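Side-chain contacts in thiol-activated cytolysin (Desulfobulbus propionicus, PDB 6NAL), which probably inserts as an oligomer into cholesterol-containing membranes to form large pores, as other cholesterol-dependent cytolysins do: residues 378-383 and 455-460; 433-438 and 462-467. All coordinates share one frame; numbering follows the deposited sequence.

Contact 1: residues 378-383 and 455-460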
loop_
_atom_site.group_PDB
_atom_site.type_symbol
_atom_site.label_atom_id
_atom_site.label_comp_id
_atom_site.label_asym_id
_atom_site.label_seq_id
_atom_site.Cartn_x
_atom_site.Cartn_y
_atom_site.Cartn_z
ATOM N N ALA A 378 -39.085 -8.928 11.306
ATOM C CA ALA A 378 -37.892 -8.895 10.484
ATOM C C ALA A 378 -36.687 -9.273 11.326
ATOM O O ALA A 378 -36.668 -9.083 12.537
ATOM C CB ALA A 378 -37.692 -7.516 9.883
ATOM N N ARG A 379 -35.684 -9.824 10.689
ATOM C CA ARG A 379 -34.417 -9.977 11.371
ATOM C C ARG A 379 -33.312 -9.449 10.489
ATOM O O ARG A 379 -33.392 -9.494 9.251
ATOM C CB ARG A 379 -34.150 -11.415 11.755
ATOM C CG ARG A 379 -34.203 -12.330 10.618
ATOM C CD ARG A 379 -34.249 -13.750 11.106
ATOM N NE ARG A 379 -34.003 -14.609 9.960
ATOM C CZ ARG A 379 -34.341 -15.885 9.923
ATOM N NH1 ARG A 379 -34.896 -16.441 10.998
ATOM N NH2 ARG A 379 -34.112 -16.594 8.828
ATOM N N PHE A 380 -32.307 -8.918 11.184
ATOM C CA PHE A 380 -31.102 -8.303 10.647
ATOM C C PHE A 380 -29.889 -9.175 10.997
ATOM O O PHE A 380 -29.760 -9.642 12.131
ATOM C CB PHE A 380 -30.874 -6.901 11.251
ATOM C CG PHE A 380 -31.874 -5.855 10.851
ATOM C CD1 PHE A 380 -33.015 -5.687 11.579
ATOM C CD2 PHE A 380 -31.632 -5.001 9.797
ATOM C CE1 PHE A 380 -33.955 -4.741 11.244
ATOM C CE2 PHE A 380 -32.577 -4.030 9.460
ATOM C CZ PHE A 380 -33.737 -3.908 10.203
ATOM N N THR A 381 -28.976 -9.357 10.044
ATOM C CA THR A 381 -27.675 -9.984 10.292
ATOM C C THR A 381 -26.569 -9.063 9.796
ATOM O O THR A 381 -26.566 -8.663 8.624
ATOM C CB THR A 381 -27.590 -11.335 9.599
ATOM O OG1 THR A 381 -28.750 -12.086 9.947
ATOM C CG2 THR A 381 -26.365 -12.130 10.041
ATOM N N VAL A 382 -25.657 -8.694 10.687
ATOM C CA VAL A 382 -24.548 -7.814 10.349
ATOM C C VAL A 382 -23.250 -8.446 10.832
ATOM O O VAL A 382 -23.152 -8.858 11.987
ATOM C CB VAL A 382 -24.725 -6.416 10.944
ATOM C CG1 VAL A 382 -23.524 -5.568 10.527
ATOM C CG2 VAL A 382 -26.009 -5.810 10.473
ATOM N N THR A 383 -22.275 -8.573 9.927
ATOM C CA THR A 383 -20.978 -9.159 10.226
ATOM C C THR A 383 -19.878 -8.277 9.632
ATOM O O THR A 383 -20.116 -7.461 8.740
ATOM C CB THR A 383 -20.871 -10.600 9.686
ATOM O OG1 THR A 383 -20.826 -10.552 8.259
ATOM C CG2 THR A 383 -22.075 -11.480 10.181
ATOM N N ARG A 455 -23.882 4.463 7.350
ATOM C CA ARG A 455 -24.608 3.567 6.466
ATOM C C ARG A 455 -25.948 3.274 7.123
ATOM O O ARG A 455 -25.995 2.883 8.295
ATOM C CB ARG A 455 -23.821 2.283 6.211
ATOM C CG ARG A 455 -24.469 1.420 5.152
ATOM C CD ARG A 455 -23.701 0.193 4.816
ATOM N NE ARG A 455 -22.369 0.485 4.289
ATOM C CZ ARG A 455 -22.113 0.705 3.013
ATOM N NH1 ARG A 455 -23.105 0.717 2.145
ATOM N NH2 ARG A 455 -20.875 0.945 2.616
ATOM N N THR A 456 -27.033 3.474 6.379
ATOM C CA THR A 456 -28.389 3.296 6.887
ATOM C C THR A 456 -29.076 2.239 6.049
ATOM O O THR A 456 -29.042 2.314 4.822
ATOM C CB THR A 456 -29.187 4.593 6.806
ATOM O OG1 THR A 456 -28.546 5.609 7.572
ATOM C CG2 THR A 456 -30.564 4.416 7.370
ATOM N N VAL A 457 -29.680 1.247 6.686
ATOM C CA VAL A 457 -30.507 0.290 5.962
ATOM C C VAL A 457 -31.903 0.340 6.552
ATOM O O VAL A 457 -32.080 0.117 7.756
ATOM C CB VAL A 457 -29.933 -1.141 5.978
ATOM C CG1 VAL A 457 -28.433 -1.132 5.718
ATOM C CG2 VAL A 457 -30.201 -1.851 7.228
ATOM N N SER A 458 -32.884 0.681 5.716
ATOM C CA SER A 458 -34.281 0.792 6.123
ATOM C C SER A 458 -35.079 -0.309 5.453
ATOM O O SER A 458 -34.960 -0.515 4.247
ATOM C CB SER A 458 -34.880 2.146 5.727
ATOM O OG SER A 458 -34.059 3.208 6.162
ATOM N N ILE A 459 -35.868 -1.017 6.211
ATOM C CA ILE A 459 -36.837 -1.892 5.591
ATOM C C ILE A 459 -38.207 -1.383 5.992
ATOM O O ILE A 459 -38.398 -0.845 7.088
ATOM C CB ILE A 459 -36.657 -3.377 5.970
ATOM C CG1 ILE A 459 -36.693 -3.573 7.472
ATOM C CG2 ILE A 459 -35.398 -3.928 5.356
ATOM C CD1 ILE A 459 -36.667 -5.038 7.838
ATOM N N GLY A 460 -39.156 -1.530 5.088
ATOM C CA GLY A 460 -40.529 -1.193 5.379
ATOM C C GLY A 460 -41.451 -2.058 4.557
ATOM O O GLY A 460 -41.053 -3.142 4.089
#
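The hydrophobic core of the C-terminal beta sandwich, the elongated domain that in cholesterol-dependent cytolysins meets the membrane first, is crossed here by Ala378 and Phe380 of one sheet packing on Val457 and Ile459 of the other. Between these two strands, side chains alone make the join. Strand 378-383 belongs to the four-stranded antiparallel sheet, whereas strand 455-460 lies between strands 349-372 and 465-471 in the opposing sheet. Their local axes pass 9.9 Å apart and run nearly antiparallel, at 162°, a spacing that suits interlocking apolar residues and leaves main-chain pairing to each strand's own sheet.

Ala378 and Phe380 on one strand and Val457 and Ile459 on the other point across the gap. Phe380 reaches across: with CG opposite the carbonyl carbon (chi1 -68°), the far side of its ring, CE2 and CZ, meets the facing strand. Val457 presents its CG2 methyl to the ring edge, close to the ring plane, with CG2 3.9 Å from Phe380 CE2, while the two side chains slide past each other. Ile459 comes from the direction opposed to Phe380 and meets it obliquely, its CD1 lying 3.9 Å from Phe380 CZ. The ring is bordered further by Trp401 of strand 394-408 and Thr429 of strand 422-432, and Val457 also rests on Met470 and Ile427, so the four residues form part of a larger buried layer.

Ile459 touches both Ala378 and Phe380. Its CG1 branch sits between the backbone N and the carbonyl carbon, and the chain is then nearly straight (chi2 174°), which carries the terminal methyl in beside the end of the Phe380 ring and up to Ala378. There the packing is tight: Ile459 CD1 approaches Ala378 CB to 3.4 Å.

Contact 2: residues 433-438 and 462-467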
loop_
_atom_site.group_PDB
_atom_site.type_symbol
_atom_site.label_atom_id
_atom_site.label_comp_id
_atom_site.label_asym_id
_atom_site.label_seq_id
_atom_site.Cartn_x
_atom_site.Cartn_y
_atom_site.Cartn_z
ATOM N N THR A 433 -42.884 -13.512 5.862
ATOM C CA THR A 433 -44.103 -13.309 5.094
ATOM C C THR A 433 -45.335 -13.897 5.762
ATOM O O THR A 433 -46.455 -13.561 5.377
ATOM C CB THR A 433 -44.019 -13.942 3.704
ATOM O OG1 THR A 433 -44.027 -15.373 3.839
ATOM C CG2 THR A 433 -42.800 -13.483 2.941
ATOM N N GLY A 434 -45.166 -14.806 6.693
ATOM C CA GLY A 434 -46.312 -15.504 7.251
ATOM C C GLY A 434 -46.851 -16.685 6.460
ATOM O O GLY A 434 -47.776 -17.338 6.947
ATOM N N LEU A 435 -46.290 -17.006 5.291
ATOM C CA LEU A 435 -46.746 -18.115 4.455
ATOM C C LEU A 435 -45.704 -19.224 4.358
ATOM O O LEU A 435 -44.548 -18.970 4.010
ATOM C CB LEU A 435 -47.062 -17.605 3.049
ATOM C CG LEU A 435 -47.769 -16.250 2.931
ATOM C CD1 LEU A 435 -47.899 -15.838 1.459
ATOM C CD2 LEU A 435 -49.157 -16.234 3.594
ATOM N N ALA A 436 -46.149 -20.467 4.525
ATOM C CA ALA A 436 -45.249 -21.570 4.853
ATOM C C ALA A 436 -44.255 -21.888 3.741
ATOM O O ALA A 436 -43.120 -22.305 4.020
ATOM C CB ALA A 436 -46.082 -22.804 5.181
ATOM N N TRP A 437 -44.657 -21.743 2.486
ATOM C CA TRP A 437 -43.757 -22.083 1.389
ATOM C C TRP A 437 -42.713 -20.988 1.109
ATOM O O TRP A 437 -41.831 -21.181 0.262
ATOM C CB TRP A 437 -44.577 -22.371 0.130
ATOM C CG TRP A 437 -45.312 -21.152 -0.330
ATOM C CD1 TRP A 437 -44.840 -20.175 -1.170
ATOM C CD2 TRP A 437 -46.633 -20.758 0.040
ATOM N NE1 TRP A 437 -45.794 -19.194 -1.344
ATOM C CE2 TRP A 437 -46.907 -19.534 -0.617
ATOM C CE3 TRP A 437 -47.621 -21.322 0.857
ATOM C CZ2 TRP A 437 -48.127 -18.868 -0.479
ATOM C CZ3 TRP A 437 -48.838 -20.649 0.996
ATOM C CH2 TRP A 437 -49.074 -19.438 0.334
ATOM N N GLU A 438 -42.773 -19.851 1.795
ATOM C CA GLU A 438 -41.768 -18.799 1.630
ATOM C C GLU A 438 -41.742 -17.965 2.902
ATOM O O GLU A 438 -42.025 -16.765 2.866
ATOM C CB GLU A 438 -42.034 -17.927 0.390
ATOM C CG GLU A 438 -43.394 -17.265 0.293
ATOM C CD GLU A 438 -43.649 -16.592 -1.079
ATOM O OE1 GLU A 438 -42.865 -15.673 -1.431
ATOM O OE2 GLU A 438 -44.630 -16.977 -1.786
ATOM N N THR A 462 -45.017 -4.243 3.656
ATOM C CA THR A 462 -45.865 -5.242 4.294
ATOM C C THR A 462 -45.314 -6.606 3.950
ATOM O O THR A 462 -44.379 -6.709 3.159
ATOM C CB THR A 462 -47.314 -5.199 3.804
ATOM O OG1 THR A 462 -47.301 -5.634 2.446
ATOM C CG2 THR A 462 -47.913 -3.806 3.947
ATOM N N THR A 463 -46.004 -7.651 4.441
ATOM C CA THR A 463 -45.513 -9.030 4.368
ATOM C C THR A 463 -45.186 -9.451 2.940
ATOM O O THR A 463 -44.189 -10.128 2.696
ATOM C CB THR A 463 -46.572 -9.995 4.918
ATOM O OG1 THR A 463 -47.840 -9.581 4.404
ATOM C CG2 THR A 463 -46.648 -10.039 6.449
ATOM N N LEU A 464 -46.057 -9.133 1.989
ATOM C CA LEU A 464 -45.850 -9.569 0.610
ATOM C C LEU A 464 -45.252 -8.488 -0.276
ATOM O O LEU A 464 -44.992 -8.749 -1.447
ATOM C CB LEU A 464 -47.172 -10.064 0.020
ATOM C CG LEU A 464 -47.689 -11.329 0.721
ATOM C CD1 LEU A 464 -48.597 -11.042 1.914
ATOM C CD2 LEU A 464 -48.451 -12.254 -0.243
ATOM N N HIS A 465 -45.030 -7.278 0.248
ATOM C CA HIS A 465 -44.317 -6.229 -0.492
ATOM C C HIS A 465 -43.303 -5.552 0.434
ATOM O O HIS A 465 -43.597 -4.550 1.087
ATOM C CB HIS A 465 -45.258 -5.200 -1.101
ATOM C CG HIS A 465 -44.584 -4.330 -2.112
ATOM N ND1 HIS A 465 -44.603 -4.608 -3.462
ATOM C CD2 HIS A 465 -43.830 -3.216 -1.966
ATOM C CE1 HIS A 465 -43.914 -3.686 -4.106
ATOM N NE2 HIS A 465 -43.425 -2.834 -3.221
ATOM N N GLN A 466 -42.091 -6.086 0.455
ATOM C CA GLN A 466 -41.098 -5.707 1.439
ATOM C C GLN A 466 -40.082 -4.802 0.769
ATOM O O GLN A 466 -39.490 -5.178 -0.241
ATOM C CB GLN A 466 -40.382 -6.927 2.016
ATOM C CG GLN A 466 -41.227 -7.853 2.859
ATOM C CD GLN A 466 -40.404 -9.039 3.407
ATOM O OE1 GLN A 466 -39.160 -9.030 3.498
ATOM N NE2 GLN A 466 -41.108 -10.060 3.764
ATOM N N THR A 467 -39.856 -3.636 1.341
ATOM C CA THR A 467 -39.014 -2.636 0.722
ATOM C C THR A 467 -37.695 -2.581 1.461
ATOM O O THR A 467 -37.621 -2.889 2.660
ATOM C CB THR A 467 -39.691 -1.271 0.757
ATOM O OG1 THR A 467 -39.811 -0.877 2.123
ATOM C CG2 THR A 467 -41.094 -1.349 0.059
#
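Thr433 and Thr463 meet side chain to backbone in both directions, joining the tryptophan-rich undecapeptide loop of the cholesterol-dependent cytolysins to the loop whose Thr463-Leu464 pair matches the cholesterol-recognition motif of relatives. Thr433 CG2 lies 3.6 Å from Thr463 O, while Thr463 CB lies 3.6 Å from Thr433 O, a reciprocal packing of small groups against carbonyls. Gln466 crosses Thr433 at about a right angle, bringing its NE2 to 3.9 Å from Thr433 CG2. That amide is steered by two carbonyls, Gly431 O and Thr463 O; Thr463 O, 3.3 Å from Gln466 NE2, lies close to the plane of the amide.

A second crossing, again near perpendicular, brings Leu435 CD1 to 4.0 Å from Leu464 CD2. On its own side, Leu435 also places CB over one face of the Trp437 ring, nearer its margin than its centre.

With chi1 at 69°, the Thr433 hydroxyl points into its own loop while the methyl meets the neighbour. OG1 accepts from Leu435 N at 3.1 Å, making an ST turn, and donates to Glu438 O, sitting above that carbonyl plane.

Segment 433-438 connects strands 422-432 and 440-449, and Arg441 of the latter touches both Thr433 and Gln466. The type I turn from Thr462 to His465 links strands 454-462 and 465-471, so two connections from opposing sheets abut at one end of the sandwich.

Contact 1 lies in the buried interior of the beta sandwich and contact 2 at its surface, their centres about 16 Å apart, and both bridge the same two sheets. The first joins strands face to face through purely apolar groups; the second joins the connections between strands, where, beside one leucine pair, methyls pack against carbonyls and polar side chains organise each loop from within. Strands 454-462 and 465-471 tie them together: they are antiparallel neighbours, and Gly460 O lies 3.0 Å from Thr467 N in a probable backbone hydrogen bond. This hairpin leads from the inner packing to its own turn, which meets the 433-438 loop; in relatives both loops engage cholesterol-rich membrane.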